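Local coordinates for protein ArtJ (Geobacillus stearothermophilus, PDB 2PVU) that binds the basic amino acids arginine, lysine and histidine and probably delivers them to its cognate ATP-binding cassette transporter, Art(MP)2, at residues V44-D49 with L80-K85; Y118-P123 with G227-K232. All blocks are in the same frame, centred on the assembly; numbering follows the deposited sequence.

Interaction 1 of 2, residues V44-D49 with L80-K85; sequences VVVGTD and LDYELK
V46 and L84 pair on neighbouring parallel strands, 44-48 and 82-85, the two strands of a beta-alpha-beta crossover whose helix, 66-78, lies over the face that carries V44, V46, Y82 and L84. V46 carries the contact from its CB outward: CB sits 3.5 Å from E83 O, the carbonyl that also accepts the backbone N of V46. With CG1 anti to the backbone N (chi1 -173°), the two methyls part: CG1 goes to L84 CD1 at 3.9 Å, while CG2 reaches CD1 of the Y82 ring at 4.0 Å. L71 of the crossover helix also touches the V46 side chain. L84 CD1 is shared, since T48 CG2 also rests on it at 3.8 Å. The Y82 ring runs away from strand 44-48, and its OH bonds to D72 of the same helix. On the face that carries V45, E83 and K85, the K85 and E83 side chains reach out from the sheet and meet in a salt bridge, NZ to OE1. The backbone ladder starts where V44 N meets D81 O at 2.8 Å and passes through E83 N to V44 O and K85 N to V46 O. Its last rung, T48 N to K85 O, is the longest at 3.0 Å and bent to 134° at the hydrogen.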
loop_
_atom_site.group_PDB
_atom_site.type_symbol
_atom_site.label_atom_id
_atom_site.label_comp_id
_atom_site.label_asym_id
_atom_site.label_seq_id
_atom_site.Cartn_x
_atom_site.Cartn_y
_atom_site.Cartn_z
ATOM N N VAL A 44 -10.510 -2.909 -18.722
ATOM C CA VAL A 44 -9.979 -1.893 -17.836
ATOM C C VAL A 44 -8.510 -2.223 -17.532
ATOM O O VAL A 44 -8.172 -3.366 -17.202
ATOM C CB VAL A 44 -10.763 -1.844 -16.491
ATOM C CG1 VAL A 44 -10.149 -0.779 -15.575
ATOM C CG2 VAL A 44 -12.230 -1.560 -16.783
ATOM N N VAL A 45 -7.646 -1.217 -17.640
ATOM C CA VAL A 45 -6.232 -1.415 -17.384
ATOM C C VAL A 45 -5.972 -0.986 -15.959
ATOM O O VAL A 45 -6.068 0.222 -15.627
ATOM C CB VAL A 45 -5.344 -0.601 -18.359
ATOM C CG1 VAL A 45 -3.860 -0.804 -18.054
ATOM C CG2 VAL A 45 -5.669 -1.007 -19.805
ATOM N N VAL A 46 -5.573 -1.951 -15.123
ATOM C CA VAL A 46 -5.359 -1.654 -13.704
ATOM C C VAL A 46 -3.860 -1.773 -13.399
ATOM O O VAL A 46 -3.270 -2.798 -13.688
ATOM C CB VAL A 46 -6.145 -2.635 -12.759
ATOM C CG1 VAL A 46 -6.017 -2.155 -11.285
ATOM C CG2 VAL A 46 -7.610 -2.762 -13.154
ATOM N N GLY A 47 -3.246 -0.709 -12.881
ATOM C CA GLY A 47 -1.819 -0.759 -12.508
ATOM C C GLY A 47 -1.565 -1.003 -11.038
ATOM O O GLY A 47 -2.397 -0.686 -10.176
ATOM N N THR A 48 -0.369 -1.516 -10.740
ATOM C CA THR A 48 0.054 -1.795 -9.367
ATOM C C THR A 48 1.579 -1.830 -9.304
ATOM O O THR A 48 2.265 -1.901 -10.345
ATOM C CB THR A 48 -0.541 -3.134 -8.848
ATOM O OG1 THR A 48 -0.424 -3.220 -7.410
ATOM C CG2 THR A 48 0.133 -4.381 -9.510
ATOM N N ASP A 49 2.091 -1.742 -8.071
ATOM C CA ASP A 49 3.544 -1.863 -7.779
ATOM C C ASP A 49 3.678 -3.182 -7.072
ATOM O O ASP A 49 3.537 -3.213 -5.837
ATOM C CB ASP A 49 3.981 -0.687 -6.876
ATOM C CG ASP A 49 5.350 -0.898 -6.232
ATOM O OD1 ASP A 49 6.207 -1.524 -6.923
ATOM O OD2 ASP A 49 5.552 -0.457 -5.071
ATOM N N LEU A 80 -16.989 -5.754 -14.815
ATOM C CA LEU A 80 -15.903 -5.137 -15.588
ATOM C C LEU A 80 -14.770 -6.101 -15.897
ATOM O O LEU A 80 -14.117 -6.613 -14.985
ATOM C CB LEU A 80 -15.340 -3.927 -14.837
ATOM C CG LEU A 80 -16.288 -2.776 -14.498
ATOM C CD1 LEU A 80 -15.602 -1.786 -13.565
ATOM C CD2 LEU A 80 -16.736 -2.089 -15.786
ATOM N N ASP A 81 -14.508 -6.320 -17.180
ATOM C CA ASP A 81 -13.311 -7.041 -17.590
ATOM C C ASP A 81 -12.092 -6.174 -17.392
ATOM O O ASP A 81 -12.134 -4.979 -17.664
ATOM C CB ASP A 81 -13.376 -7.372 -19.060
ATOM C CG ASP A 81 -13.103 -8.811 -19.317
ATOM O OD1 ASP A 81 -13.863 -9.374 -20.128
ATOM O OD2 ASP A 81 -12.169 -9.374 -18.691
ATOM N N TYR A 82 -10.997 -6.785 -16.955
ATOM C CA TYR A 82 -9.806 -6.040 -16.571
ATOM C C TYR A 82 -8.518 -6.858 -16.724
ATOM O O TYR A 82 -8.541 -8.114 -16.903
ATOM C CB TYR A 82 -9.945 -5.503 -15.116
ATOM C CG TYR A 82 -9.668 -6.561 -14.089
ATOM C CD1 TYR A 82 -8.423 -6.645 -13.457
ATOM C CD2 TYR A 82 -10.647 -7.519 -13.769
ATOM C CE1 TYR A 82 -8.165 -7.658 -12.532
ATOM C CE2 TYR A 82 -10.401 -8.523 -12.834
ATOM C CZ TYR A 82 -9.157 -8.588 -12.233
ATOM O OH TYR A 82 -8.884 -9.594 -11.332
ATOM N N GLU A 83 -7.405 -6.132 -16.700
ATOM C CA GLU A 83 -6.058 -6.694 -16.726
ATOM C C GLU A 83 -5.323 -5.996 -15.611
ATOM O O GLU A 83 -5.476 -4.773 -15.425
ATOM C CB GLU A 83 -5.354 -6.332 -18.028
ATOM C CG GLU A 83 -5.954 -6.994 -19.272
ATOM C CD GLU A 83 -5.232 -6.573 -20.556
ATOM O OE1 GLU A 83 -4.107 -6.041 -20.424
ATOM O OE2 GLU A 83 -5.795 -6.761 -21.672
ATOM N N LEU A 84 -4.529 -6.759 -14.862
ATOM C CA LEU A 84 -3.706 -6.177 -13.796
ATOM C C LEU A 84 -2.229 -6.210 -14.218
ATOM O O LEU A 84 -1.720 -7.268 -14.590
ATOM C CB LEU A 84 -3.915 -6.918 -12.464
ATOM C CG LEU A 84 -3.017 -6.440 -11.333
ATOM C CD1 LEU A 84 -3.328 -4.934 -10.960
ATOM C CD2 LEU A 84 -3.206 -7.363 -10.148
ATOM N N LYS A 85 -1.584 -5.047 -14.207
ATOM C CA LYS A 85 -0.204 -4.901 -14.694
ATOM C C LYS A 85 0.733 -4.363 -13.615
ATOM O O LYS A 85 0.427 -3.352 -12.953
ATOM C CB LYS A 85 -0.173 -3.988 -15.920
ATOM C CG LYS A 85 -0.653 -4.734 -17.220
ATOM C CD LYS A 85 -0.896 -3.799 -18.376
ATOM C CE LYS A 85 -0.630 -4.480 -19.728
ATOM N NZ LYS A 85 -1.387 -5.783 -19.924
#

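Interaction 2 of 2, residues Y118-P123 with G227-K232; sequences YDFSDP and GMIFPK
K232 leaves its backbone extended at chi1, then bends at chi2 (60°) and chi3 (78°), and this double turn swings NZ back to Y118 and D119. S121 is turned by chi1 (74°) to place OG between its backbone N and carbonyl carbon, facing M228. The backbones of strands 118-120 and 229-231 run antiparallel, D119 and F230 forming a hydrogen-bonded pair that exchanges two N-H...O bonds. At one end K232 NZ bonds to Y118 O at 3.0 Å from well above the carbonyl plane, and makes a salt bridge to D119 OD1 at 3.1 Å on the anti side of the carboxylate, tilted out of its plane. K115 O is a further acceptor for NZ, while N233 N holds D119 OD2. At the other end S121 OG accepts M228 N at 2.9 Å and donates to D122 O at 2.8 Å. Between them I229 CG1 lies over the face of the F120 ring, a CH-pi contact 4.2 Å from its centroid, and I229 CD1 reaches Y118 CG at 3.7 Å. With an alanine at K232, D119 OD1 would probably lose its cationic mate and Y118 O this donor. Charge thus closes one end of the strand pair and a serine hydroxyl, accepting one bond and donating another, the other, with aliphatic and aromatic carbon filling the buried middle.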
loop_
_atom_site.group_PDB
_atom_site.type_symbol
_atom_site.label_atom_id
_atom_site.label_comp_id
_atom_site.label_asym_id
_atom_site.label_seq_id
_atom_site.Cartn_x
_atom_site.Cartn_y
_atom_site.Cartn_z
ATOM N N TYR A 118 -6.209 13.010 -8.310
ATOM C CA TYR A 118 -6.825 11.702 -8.598
ATOM C C TYR A 118 -8.138 11.574 -7.844
ATOM O O TYR A 118 -8.424 12.381 -6.946
ATOM C CB TYR A 118 -5.908 10.542 -8.161
ATOM C CG TYR A 118 -4.491 10.708 -8.641
ATOM C CD1 TYR A 118 -4.127 10.393 -9.961
ATOM C CD2 TYR A 118 -3.511 11.178 -7.775
ATOM C CE1 TYR A 118 -2.795 10.555 -10.408
ATOM C CE2 TYR A 118 -2.181 11.347 -8.212
ATOM C CZ TYR A 118 -1.839 11.040 -9.517
ATOM O OH TYR A 118 -0.516 11.217 -9.898
ATOM N N ASP A 119 -8.947 10.592 -8.227
ATOM C CA ASP A 119 -10.144 10.217 -7.457
ATOM C C ASP A 119 -9.869 8.899 -6.764
ATOM O O ASP A 119 -9.074 8.088 -7.271
ATOM C CB ASP A 119 -11.339 10.048 -8.396
ATOM C CG ASP A 119 -11.945 11.362 -8.814
ATOM O OD1 ASP A 119 -11.681 12.415 -8.192
ATOM O OD2 ASP A 119 -12.708 11.332 -9.784
ATOM N N PHE A 120 -10.515 8.672 -5.620
ATOM C CA PHE A 120 -10.395 7.402 -4.881
ATOM C C PHE A 120 -11.730 6.739 -4.685
ATOM O O PHE A 120 -12.774 7.435 -4.579
ATOM C CB PHE A 120 -9.795 7.640 -3.479
ATOM C CG PHE A 120 -8.307 8.004 -3.494
ATOM C CD1 PHE A 120 -7.355 7.007 -3.512
ATOM C CD2 PHE A 120 -7.891 9.317 -3.532
ATOM C CE1 PHE A 120 -5.967 7.292 -3.514
ATOM C CE2 PHE A 120 -6.495 9.621 -3.539
ATOM C CZ PHE A 120 -5.553 8.622 -3.550
ATOM N N SER A 121 -11.701 5.402 -4.600
ATOM C CA SER A 121 -12.846 4.640 -4.122
ATOM C C SER A 121 -13.086 4.943 -2.626
ATOM O O SER A 121 -12.226 5.583 -1.959
ATOM C CB SER A 121 -12.580 3.123 -4.309
ATOM O OG SER A 121 -11.638 2.629 -3.345
ATOM N N ASP A 122 -14.233 4.491 -2.102
ATOM C CA ASP A 122 -14.422 4.389 -0.653
ATOM C C ASP A 122 -13.287 3.554 -0.044
ATOM O O ASP A 122 -12.710 2.700 -0.723
ATOM C CB ASP A 122 -15.771 3.742 -0.325
ATOM C CG ASP A 122 -16.934 4.556 -0.837
ATOM O OD1 ASP A 122 -16.913 5.797 -0.678
ATOM O OD2 ASP A 122 -17.890 3.955 -1.369
ATOM N N PRO A 123 -12.972 3.783 1.231
ATOM C CA PRO A 123 -11.813 3.031 1.777
ATOM C C PRO A 123 -12.052 1.545 1.857
ATOM O O PRO A 123 -13.181 1.102 2.073
ATOM C CB PRO A 123 -11.635 3.594 3.184
ATOM C CG PRO A 123 -12.735 4.530 3.451
ATOM C CD PRO A 123 -13.558 4.736 2.199
ATOM N N GLY A 227 -7.422 3.298 -0.597
ATOM C CA GLY A 227 -8.494 3.359 -1.618
ATOM C C GLY A 227 -7.932 2.850 -2.944
ATOM O O GLY A 227 -6.718 2.892 -3.184
ATOM N N MET A 228 -8.823 2.322 -3.800
ATOM C CA MET A 228 -8.477 2.118 -5.211
ATOM C C MET A 228 -8.408 3.529 -5.790
ATOM O O MET A 228 -9.030 4.427 -5.256
ATOM C CB MET A 228 -9.545 1.243 -5.867
ATOM C CG MET A 228 -9.310 -0.244 -5.506
ATOM S SD MET A 228 -10.745 -1.239 -5.841
ATOM C CE MET A 228 -11.755 -0.988 -4.395
ATOM N N ILE A 229 -7.608 3.745 -6.828
ATOM C CA ILE A 229 -7.363 5.104 -7.337
ATOM C C ILE A 229 -7.677 5.185 -8.834
ATOM O O ILE A 229 -7.612 4.185 -9.544
ATOM C CB ILE A 229 -5.907 5.502 -7.059
ATOM C CG1 ILE A 229 -5.659 6.988 -7.353
ATOM C CG2 ILE A 229 -4.940 4.646 -7.926
ATOM C CD1 ILE A 229 -4.291 7.461 -6.910
ATOM N N PHE A 230 -8.078 6.370 -9.293
ATOM C CA PHE A 230 -8.575 6.561 -10.669
ATOM C C PHE A 230 -8.076 7.888 -11.162
ATOM O O PHE A 230 -7.866 8.797 -10.355
ATOM C CB PHE A 230 -10.121 6.637 -10.692
ATOM C CG PHE A 230 -10.804 5.424 -10.099
ATOM C CD1 PHE A 230 -10.989 4.269 -10.864
ATOM C CD2 PHE A 230 -11.203 5.436 -8.790
ATOM C CE1 PHE A 230 -11.619 3.101 -10.309
ATOM C CE2 PHE A 230 -11.827 4.291 -8.211
ATOM C CZ PHE A 230 -12.012 3.134 -8.958
ATOM N N PRO A 231 -7.962 8.031 -12.500
ATOM C CA PRO A 231 -7.778 9.378 -13.004
ATOM C C PRO A 231 -8.979 10.214 -12.578
ATOM O O PRO A 231 -10.098 9.706 -12.409
ATOM C CB PRO A 231 -7.803 9.212 -14.526
ATOM C CG PRO A 231 -7.392 7.721 -14.776
ATOM C CD PRO A 231 -8.007 7.003 -13.562
ATOM N N LYS A 232 -8.729 11.499 -12.406
ATOM C CA LYS A 232 -9.745 12.465 -12.055
ATOM C C LYS A 232 -10.928 12.376 -13.018
ATOM O O LYS A 232 -10.745 12.261 -14.238
ATOM C CB LYS A 232 -9.090 13.846 -12.059
ATOM C CG LYS A 232 -9.934 14.992 -11.529
ATOM C CD LYS A 232 -10.342 14.769 -10.104
ATOM C CE LYS A 232 -9.225 15.066 -9.134
ATOM N NZ LYS A 232 -9.837 14.925 -7.788
#

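How the interactions relate
From the N terminus, strand 44-48 is laid down first; the chain then makes the hairpin 57-64 and helix 66-78 before interaction 1 closes the 30-residue loop at 82-85. Interaction 2 opens only later, at 118, and its 103-residue excursion takes in strands 125-134, 150-153, 172-175, 192-196 and 212-215 before the chain returns at 227. The two loops follow in series and neither nests nor crosses. Their centres lie 14 Å apart and their nearest atoms about 6 Å, so the two do not meet directly. Strand 103-104 bridges them: it lies beside 44-48 in the parallel sheet, and its G104 bonds through the backbone to I229, joining both contacts into one lobe of the binding protein.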